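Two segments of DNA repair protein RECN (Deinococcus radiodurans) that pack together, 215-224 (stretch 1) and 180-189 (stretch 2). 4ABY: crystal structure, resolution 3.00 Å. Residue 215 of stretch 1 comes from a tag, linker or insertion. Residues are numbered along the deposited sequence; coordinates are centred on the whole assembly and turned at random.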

# COMPACT_ATOMS: atom_id res chain seq x y z
N SER A 215 33.65 -0.01 -32.20
CA SER A 215 32.26 -0.42 -32.04
C SER A 215 31.65 0.11 -30.75
O SER A 215 30.54 0.65 -30.74
CB SER A 215 32.14 -1.95 -32.07
OG SER A 215 30.79 -2.36 -32.00
N VAL A 216 32.39 -0.04 -29.65
CA VAL A 216 31.91 0.36 -28.33
C VAL A 216 31.63 1.86 -28.26
O VAL A 216 30.76 2.30 -27.51
CB VAL A 216 32.90 -0.06 -27.21
CG1 VAL A 216 34.09 0.87 -27.17
CG2 VAL A 216 32.20 -0.09 -25.87
N ASP A 217 32.35 2.65 -29.05
CA ASP A 217 32.15 4.09 -29.04
C ASP A 217 30.90 4.47 -29.83
O ASP A 217 30.20 5.42 -29.49
CB ASP A 217 33.38 4.81 -29.59
CG ASP A 217 34.59 4.67 -28.68
OD1 ASP A 217 34.42 4.26 -27.51
OD2 ASP A 217 35.72 4.96 -29.13
N ALA A 218 30.61 3.71 -30.88
CA ALA A 218 29.41 3.94 -31.68
C ALA A 218 28.17 3.57 -30.88
O ALA A 218 27.16 4.27 -30.92
CB ALA A 218 29.47 3.15 -32.97
N LEU A 219 28.26 2.45 -30.17
CA LEU A 219 27.16 1.97 -29.36
C LEU A 219 26.86 2.93 -28.21
O LEU A 219 25.71 3.13 -27.84
CB LEU A 219 27.46 0.56 -28.84
CG LEU A 219 27.39 -0.58 -29.86
CD1 LEU A 219 28.04 -1.86 -29.34
CD2 LEU A 219 25.95 -0.85 -30.29
N HIS A 220 27.92 3.52 -27.65
CA HIS A 220 27.77 4.48 -26.56
C HIS A 220 27.10 5.75 -27.06
O HIS A 220 26.43 6.45 -26.30
CB HIS A 220 29.12 4.81 -25.96
CG HIS A 220 29.04 5.64 -24.71
ND1 HIS A 220 29.12 7.01 -24.73
CD2 HIS A 220 28.88 5.28 -23.42
CE1 HIS A 220 29.01 7.47 -23.49
NE2 HIS A 220 28.87 6.44 -22.68
N ALA A 221 27.30 6.06 -28.34
CA ALA A 221 26.66 7.20 -28.96
C ALA A 221 25.16 6.95 -29.10
O ALA A 221 24.35 7.82 -28.81
CB ALA A 221 27.28 7.48 -30.31
N GLU A 222 24.80 5.75 -29.56
CA GLU A 222 23.40 5.34 -29.60
C GLU A 222 22.80 5.40 -28.21
O GLU A 222 21.71 5.94 -28.02
CB GLU A 222 23.28 3.92 -30.15
CG GLU A 222 22.94 3.85 -31.62
CD GLU A 222 21.55 4.37 -31.92
OE1 GLU A 222 20.57 3.68 -31.54
OE2 GLU A 222 21.43 5.46 -32.53
N LEU A 223 23.51 4.83 -27.25
CA LEU A 223 23.04 4.77 -25.87
C LEU A 223 22.64 6.14 -25.33
O LEU A 223 21.61 6.28 -24.69
CB LEU A 223 24.11 4.15 -24.97
CG LEU A 223 23.66 3.96 -23.53
CD1 LEU A 223 22.45 3.05 -23.49
CD2 LEU A 223 24.79 3.38 -22.70
N LEU A 224 23.48 7.14 -25.58
CA LEU A 224 23.18 8.50 -25.14
C LEU A 224 22.06 9.08 -25.99
O LEU A 224 21.17 9.76 -25.48
CB LEU A 224 24.42 9.38 -25.22
CG LEU A 224 25.61 8.91 -24.39
CD1 LEU A 224 26.67 9.98 -24.32
CD2 LEU A 224 25.14 8.53 -22.99
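Stretch 2 180-189: AYAAAHAAWR

Both stretches are helical throughout, each a segment of a longer helix. Backbone hydrogen bonds from i+4 N to i O support this, such as Leu 223 N to Leu 219 O at 2.8 Å and His 185 N to Tyr 181 O at 2.7 Å. The helices run nearly antiparallel, with a signed crossing angle of -160° and axes 8.8 Å apart at closest approach. The register follows from the nearest CA atoms: Leu 219 CA lies 5.3 Å from Trp 188 CA, and Leu 223 CA 5.4 Å from Ala 184 CA.

No hydrogen bond joins the stretches; they bury 473 Å² in all, and each helix sends a knob into a hole on the other. The CA-to-CB bonds of both knobs point sideways, but their side-chain ends come nearer the opposing helix. Trp 188 sits among Val 216, Leu 219, His 220 and Leu 223: Trp 188 CE3 meets Leu 223 CD2 at 3.3 Å, and Trp 188 CZ2 meets His 220 CD2 at 3.6 Å. Leu 223 sits among Tyr 181, Ala 184, His 185 and Trp 188, with Leu 223 CD1 3.4 Å from Tyr 181 CE1. Ala 184 points its CA-to-CB bond toward stretch 1, and its CB lies 4.2 Å from Leu 223 CD1.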

# COMPACT_ATOMS: atom_id res chain seq x y z
N ALA A 180 13.62 0.64 -25.94
CA ALA A 180 14.61 1.09 -26.90
C ALA A 180 15.93 1.36 -26.18
O ALA A 180 17.00 1.01 -26.69
CB ALA A 180 14.13 2.34 -27.61
N TYR A 181 15.85 1.97 -25.01
CA TYR A 181 17.04 2.20 -24.20
C TYR A 181 17.63 0.88 -23.74
O TYR A 181 18.82 0.62 -23.93
CB TYR A 181 16.74 3.07 -22.98
CG TYR A 181 17.99 3.36 -22.18
CD1 TYR A 181 18.82 4.41 -22.51
CD2 TYR A 181 18.36 2.55 -21.11
CE1 TYR A 181 19.97 4.67 -21.80
CE2 TYR A 181 19.51 2.80 -20.39
CZ TYR A 181 20.31 3.87 -20.74
OH TYR A 181 21.46 4.12 -20.03
N ALA A 182 16.80 0.04 -23.13
CA ALA A 182 17.23 -1.23 -22.58
C ALA A 182 18.05 -2.03 -23.59
O ALA A 182 19.10 -2.59 -23.26
CB ALA A 182 16.04 -2.03 -22.11
N ALA A 183 17.55 -2.09 -24.82
CA ALA A 183 18.23 -2.81 -25.88
C ALA A 183 19.58 -2.19 -26.17
O ALA A 183 20.60 -2.88 -26.22
CB ALA A 183 17.38 -2.83 -27.13
N ALA A 184 19.59 -0.87 -26.36
CA ALA A 184 20.82 -0.13 -26.60
C ALA A 184 21.83 -0.35 -25.48
O ALA A 184 23.00 -0.63 -25.73
CB ALA A 184 20.52 1.35 -26.77
N HIS A 185 21.37 -0.23 -24.24
CA HIS A 185 22.24 -0.42 -23.09
C HIS A 185 22.83 -1.82 -23.06
O HIS A 185 24.01 -1.99 -22.76
CB HIS A 185 21.47 -0.15 -21.80
CG HIS A 185 22.28 -0.35 -20.56
ND1 HIS A 185 22.84 0.70 -19.86
CD2 HIS A 185 22.64 -1.48 -19.90
CE1 HIS A 185 23.51 0.22 -18.82
NE2 HIS A 185 23.40 -1.09 -18.82
N ALA A 186 22.01 -2.82 -23.37
CA ALA A 186 22.47 -4.21 -23.36
C ALA A 186 23.53 -4.46 -24.42
O ALA A 186 24.54 -5.12 -24.16
CB ALA A 186 21.30 -5.15 -23.55
N ALA A 187 23.28 -3.95 -25.62
CA ALA A 187 24.21 -4.10 -26.73
C ALA A 187 25.55 -3.42 -26.43
O ALA A 187 26.61 -3.92 -26.80
CB ALA A 187 23.60 -3.53 -28.00
N TRP A 188 25.48 -2.27 -25.77
CA TRP A 188 26.67 -1.54 -25.39
C TRP A 188 27.50 -2.29 -24.35
O TRP A 188 28.72 -2.20 -24.35
CB TRP A 188 26.30 -0.15 -24.87
CG TRP A 188 27.45 0.59 -24.25
CD1 TRP A 188 28.58 1.02 -24.87
CD2 TRP A 188 27.56 0.99 -22.88
NE1 TRP A 188 29.40 1.66 -23.97
CE2 TRP A 188 28.79 1.66 -22.74
CE3 TRP A 188 26.75 0.84 -21.76
CZ2 TRP A 188 29.22 2.18 -21.53
CZ3 TRP A 188 27.18 1.36 -20.55
CH2 TRP A 188 28.41 2.02 -20.45
N ARG A 189 26.83 -3.03 -23.47
CA ARG A 189 27.53 -3.82 -22.46
C ARG A 189 28.30 -4.99 -23.08
O ARG A 189 29.34 -5.39 -22.57
CB ARG A 189 26.58 -4.33 -21.38
CG ARG A 189 25.93 -3.24 -20.55
CD ARG A 189 26.96 -2.25 -20.04
NE ARG A 189 28.00 -2.88 -19.24
CZ ARG A 189 29.15 -2.29 -18.92
NH1 ARG A 189 29.40 -1.05 -19.33
NH2 ARG A 189 30.05 -2.93 -18.19